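Local coordinates for carbonic anhydrase (Synechocystis sp., PDB 5SWC), which catalyses the reversible, zinc-dependent hydration of carbon dioxide and supplies CO2 to RuBisCO inside the carboxysome, at residues 176-179 with 180-183; 185-188 with 189-193. All blocks are in the same frame, centred on the assembly; numbering follows the deposited sequence.

Interaction 1: residues 176-179 with 180-183; sequences TQLK and NLQT
The last turns of helix 162-181 in this beta-class carbonic anhydrase illustrate how a side-chain amide supplements weakening backbone bonds near a helix's C-terminal end. Regular i to i+4 bonds include that from Leu-181 N to Gln-177 O, 2.8 Å. The backbone N of Gln-182 makes weak bonds to the carbonyls of Leu-178 and Lys-179. The side chain of Gln-182 makes good the deficit: with CG anti to the carbonyl carbon (chi1 -71°) and the chain extended beyond it, the amide reaches back along the helix to the residue four earlier, and NE2 donates to Leu-178 O at 3.0 Å. That bond is straight (160°) and lies near the amide plane, yet meets the carbonyl from above its plane. Were Gln-182 cut back to an alanine, Leu-178 O would probably keep only the weak backbone bond from this turn, and Lys-179 of the second subunit, whose NZ also pairs with Asp-234 and Glu-231 of its own chain, would lose one partner, Gln-182 OE1. Thr-183 grips Asn-180 O twice, through N and OG1, the hydroxyl at 2.7 Å. On another side, the amides of Gln-177 and Asn-180 run alongside each other with planes 80° apart, joined by a weak bond from Asn-180 ND2 to Gln-177 OE1. Both amides also bond the backbone of Ile-86, Gln-177 OE1 its N and Asn-180 ND2 its O. Leu-178 and Leu-181 rest on Val-114 of strand 111-117, Leu-178 and Gln-182 on Leu-198 of strand 197-204, while Gln-182 also reaches Leu-191 of helix 185-193.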
# COMPACT_ATOMS: atom_id res chain seq x y z
N THR A 176 6.21 23.20 -1.31
CA THR A 176 5.48 21.96 -1.51
C THR A 176 5.12 21.31 -0.18
O THR A 176 4.00 20.84 -0.01
CB THR A 176 6.30 21.00 -2.37
OG1 THR A 176 6.48 21.60 -3.66
CG2 THR A 176 5.67 19.65 -2.52
N GLN A 177 6.06 21.25 0.75
CA GLN A 177 5.76 20.60 2.01
C GLN A 177 4.69 21.36 2.79
O GLN A 177 3.90 20.71 3.48
CB GLN A 177 7.01 20.47 2.87
CG GLN A 177 8.21 19.85 2.22
CD GLN A 177 7.86 18.74 1.31
OE1 GLN A 177 7.14 17.80 1.66
NE2 GLN A 177 8.35 18.83 0.09
N LEU A 178 4.63 22.66 2.64
CA LEU A 178 3.56 23.43 3.27
C LEU A 178 2.21 23.09 2.69
O LEU A 178 1.22 23.02 3.41
CB LEU A 178 3.87 24.93 3.15
CG LEU A 178 5.04 25.35 4.03
CD1 LEU A 178 5.61 26.63 3.54
CD2 LEU A 178 4.65 25.47 5.48
N LYS A 179 2.12 22.87 1.38
CA LYS A 179 0.88 22.38 0.80
C LYS A 179 0.54 20.98 1.29
O LYS A 179 -0.61 20.69 1.60
CB LYS A 179 0.96 22.40 -0.73
CG LYS A 179 1.15 23.77 -1.40
CD LYS A 179 0.03 24.70 -1.08
CE LYS A 179 0.30 26.05 -1.75
NZ LYS A 179 -0.91 26.90 -1.58
N ASN A 180 1.54 20.11 1.38
CA ASN A 180 1.31 18.77 1.89
C ASN A 180 0.79 18.78 3.32
O ASN A 180 -0.14 18.02 3.67
CB ASN A 180 2.59 17.95 1.80
CG ASN A 180 3.04 17.68 0.36
OD1 ASN A 180 2.29 17.92 -0.58
ND2 ASN A 180 4.25 17.15 0.19
N LEU A 181 1.40 19.61 4.18
CA LEU A 181 0.97 19.69 5.56
C LEU A 181 -0.52 20.04 5.68
O LEU A 181 -1.20 19.56 6.60
CB LEU A 181 1.81 20.71 6.27
CG LEU A 181 3.15 20.20 6.74
CD1 LEU A 181 4.03 21.38 7.08
CD2 LEU A 181 3.02 19.36 7.94
N GLN A 182 -1.00 20.90 4.80
CA GLN A 182 -2.36 21.39 4.89
C GLN A 182 -3.40 20.33 4.54
O GLN A 182 -4.59 20.58 4.65
CB GLN A 182 -2.51 22.62 4.04
CG GLN A 182 -1.76 23.78 4.72
CD GLN A 182 -1.77 25.02 3.90
OE1 GLN A 182 -2.75 25.72 3.84
NE2 GLN A 182 -0.66 25.31 3.26
N THR A 183 -2.97 19.16 4.10
CA THR A 183 -3.91 18.05 3.87
C THR A 183 -4.14 17.19 5.11
O THR A 183 -5.01 16.31 5.09
CB THR A 183 -3.50 17.13 2.69
OG1 THR A 183 -2.25 16.47 2.93
CG2 THR A 183 -3.50 17.93 1.40

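Interaction 2: residues 185-188 with 189-193. With FMT (formic acid), chain K.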
# COMPACT_ATOMS: atom_id res chain seq x y z
N PRO A 185 -5.56 16.10 8.73
CA PRO A 185 -6.72 16.49 9.51
C PRO A 185 -6.46 17.43 10.70
O PRO A 185 -7.20 18.41 10.87
CB PRO A 185 -7.32 15.18 9.96
CG PRO A 185 -6.90 14.21 8.84
CD PRO A 185 -5.55 14.65 8.46
N ALA A 186 -5.43 17.14 11.48
CA ALA A 186 -5.18 17.95 12.67
C ALA A 186 -4.81 19.35 12.26
O ALA A 186 -5.19 20.32 12.98
CB ALA A 186 -4.07 17.33 13.48
N ILE A 187 -4.06 19.50 11.18
CA ILE A 187 -3.66 20.82 10.71
C ILE A 187 -4.85 21.56 10.14
O ILE A 187 -5.10 22.70 10.49
CB ILE A 187 -2.55 20.67 9.72
CG1 ILE A 187 -1.31 20.21 10.52
CG2 ILE A 187 -2.26 21.96 9.01
CD1 ILE A 187 -0.07 20.04 9.75
N HIS A 188 -5.65 20.87 9.32
CA HIS A 188 -6.77 21.51 8.68
C HIS A 188 -7.77 22.01 9.70
O HIS A 188 -8.28 23.13 9.56
CB HIS A 188 -7.39 20.47 7.75
CG HIS A 188 -8.48 21.00 6.88
ND1 HIS A 188 -8.28 22.02 5.97
CD2 HIS A 188 -9.78 20.63 6.76
CE1 HIS A 188 -9.42 22.24 5.32
NE2 HIS A 188 -10.34 21.42 5.78
N SER A 189 -8.05 21.22 10.72
CA SER A 189 -9.01 21.62 11.72
C SER A 189 -8.52 22.82 12.55
O SER A 189 -9.26 23.74 12.84
CB SER A 189 -9.31 20.44 12.61
OG SER A 189 -10.20 20.83 13.61
N ARG A 190 -7.25 22.79 12.90
CA ARG A 190 -6.65 23.86 13.71
C ARG A 190 -6.49 25.16 12.95
O ARG A 190 -6.62 26.24 13.53
CB ARG A 190 -5.32 23.40 14.30
CG ARG A 190 -5.50 22.47 15.44
CD ARG A 190 -4.24 21.78 15.88
NE ARG A 190 -4.51 20.91 17.02
CZ ARG A 190 -5.13 19.74 16.97
NH1 ARG A 190 -5.59 19.23 15.82
NH2 ARG A 190 -5.30 19.08 18.10
N LEU A 191 -6.23 25.06 11.65
CA LEU A 191 -6.23 26.28 10.83
C LEU A 191 -7.59 26.91 10.74
O LEU A 191 -7.69 28.15 10.73
CB LEU A 191 -5.66 25.98 9.43
CG LEU A 191 -4.16 25.69 9.43
CD1 LEU A 191 -3.74 25.25 8.00
CD2 LEU A 191 -3.28 26.87 9.91
N HIS A 192 -8.65 26.12 10.72
CA HIS A 192 -9.98 26.70 10.74
C HIS A 192 -10.17 27.52 12.00
O HIS A 192 -10.72 28.60 11.94
CB HIS A 192 -11.05 25.58 10.67
CG HIS A 192 -12.44 26.06 10.86
ND1 HIS A 192 -13.26 26.40 9.80
CD2 HIS A 192 -13.18 26.27 11.98
CE1 HIS A 192 -14.43 26.79 10.26
NE2 HIS A 192 -14.41 26.71 11.58
N ARG A 193 -9.73 26.96 13.12
CA ARG A 193 -9.89 27.55 14.46
C ARG A 193 -8.98 28.74 14.66
O ARG A 193 -9.29 29.64 15.43
CB ARG A 193 -9.58 26.47 15.50
CG ARG A 193 -9.78 26.89 16.94
CD ARG A 193 -10.12 25.68 17.78
NE ARG A 193 -9.33 24.50 17.37
CZ ARG A 193 -9.85 23.36 16.90
NH1 ARG A 193 -11.18 23.20 16.80
NH2 ARG A 193 -9.04 22.36 16.55
C FMT K . -3.34 13.96 11.76
O1 FMT K . -3.61 14.97 11.14
O2 FMT K . -4.06 13.54 12.68
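Helix 185-193 is a short alpha-helix opened by a proline, and within it Arg-190 folds back on the carbonyl of Ala-186 one turn earlier. Ala-186 O accepts two bonds from this one residue: the usual helical bond from Arg-190 N at 3.2 Å, and a second from NH1 at 3.1 Å. The donors come from opposite faces of the carbonyl plane, and the NH1 bond is nearly straight (166°). The carbonyl oxygen sits at the guanidinium edge, in its plane. Arg-190 achieves this with an arm extended from CG to NE and a turn at chi4 (75°) that swings NH1 back toward the helix. The same turn sets NH1 3.4 Å from Ala-186 CB, and the arm packs on Leu-104 and Val-105 of helix 95-106. On the side toward helices 95-106 and 162-181, Ile-187 and Leu-191 run alongside each other, CG2 of the former touching CD1 of the latter at 3.7 Å. Ile-187 also meets Met-100 and Leu-104. Another side belongs to the subunit interface: Ser-189 OG bonds Asp-155 of the second subunit, His-188 packs on Thr-176 of that subunit, and the ring of His-192 meets its Tyr-157. The backbone knits the turns together, with Ser-189 N bonded to Pro-185 O and Leu-191 N to Ile-187 O. At the N-terminal end, where early backbone amides have no preceding turn to bond, a formic acid molecule, probably from the crystallisation liquor, takes one of them: Ala-186 N donates to its O1 at 2.9 Å, with an angle of 170°.

Overall arrangement
Followed from the N terminus, the two contacts come in series, neither nested nor crossed: interaction 1 lies near the C-terminal end of helix 162-181, and after a brief turn interaction 2 lies within helix 185-193. Each is local and closes only turns of its own helix. Their centres lie 12 Å apart, and they touch where the chain changes direction, Leu-181 O packing 3.4 Å from Ile-187 CD1. Between them they join the sheet, through strands 111-117 and 197-204, to helix 95-106. Both also reach the second subunit, making this helix pair part of the interface.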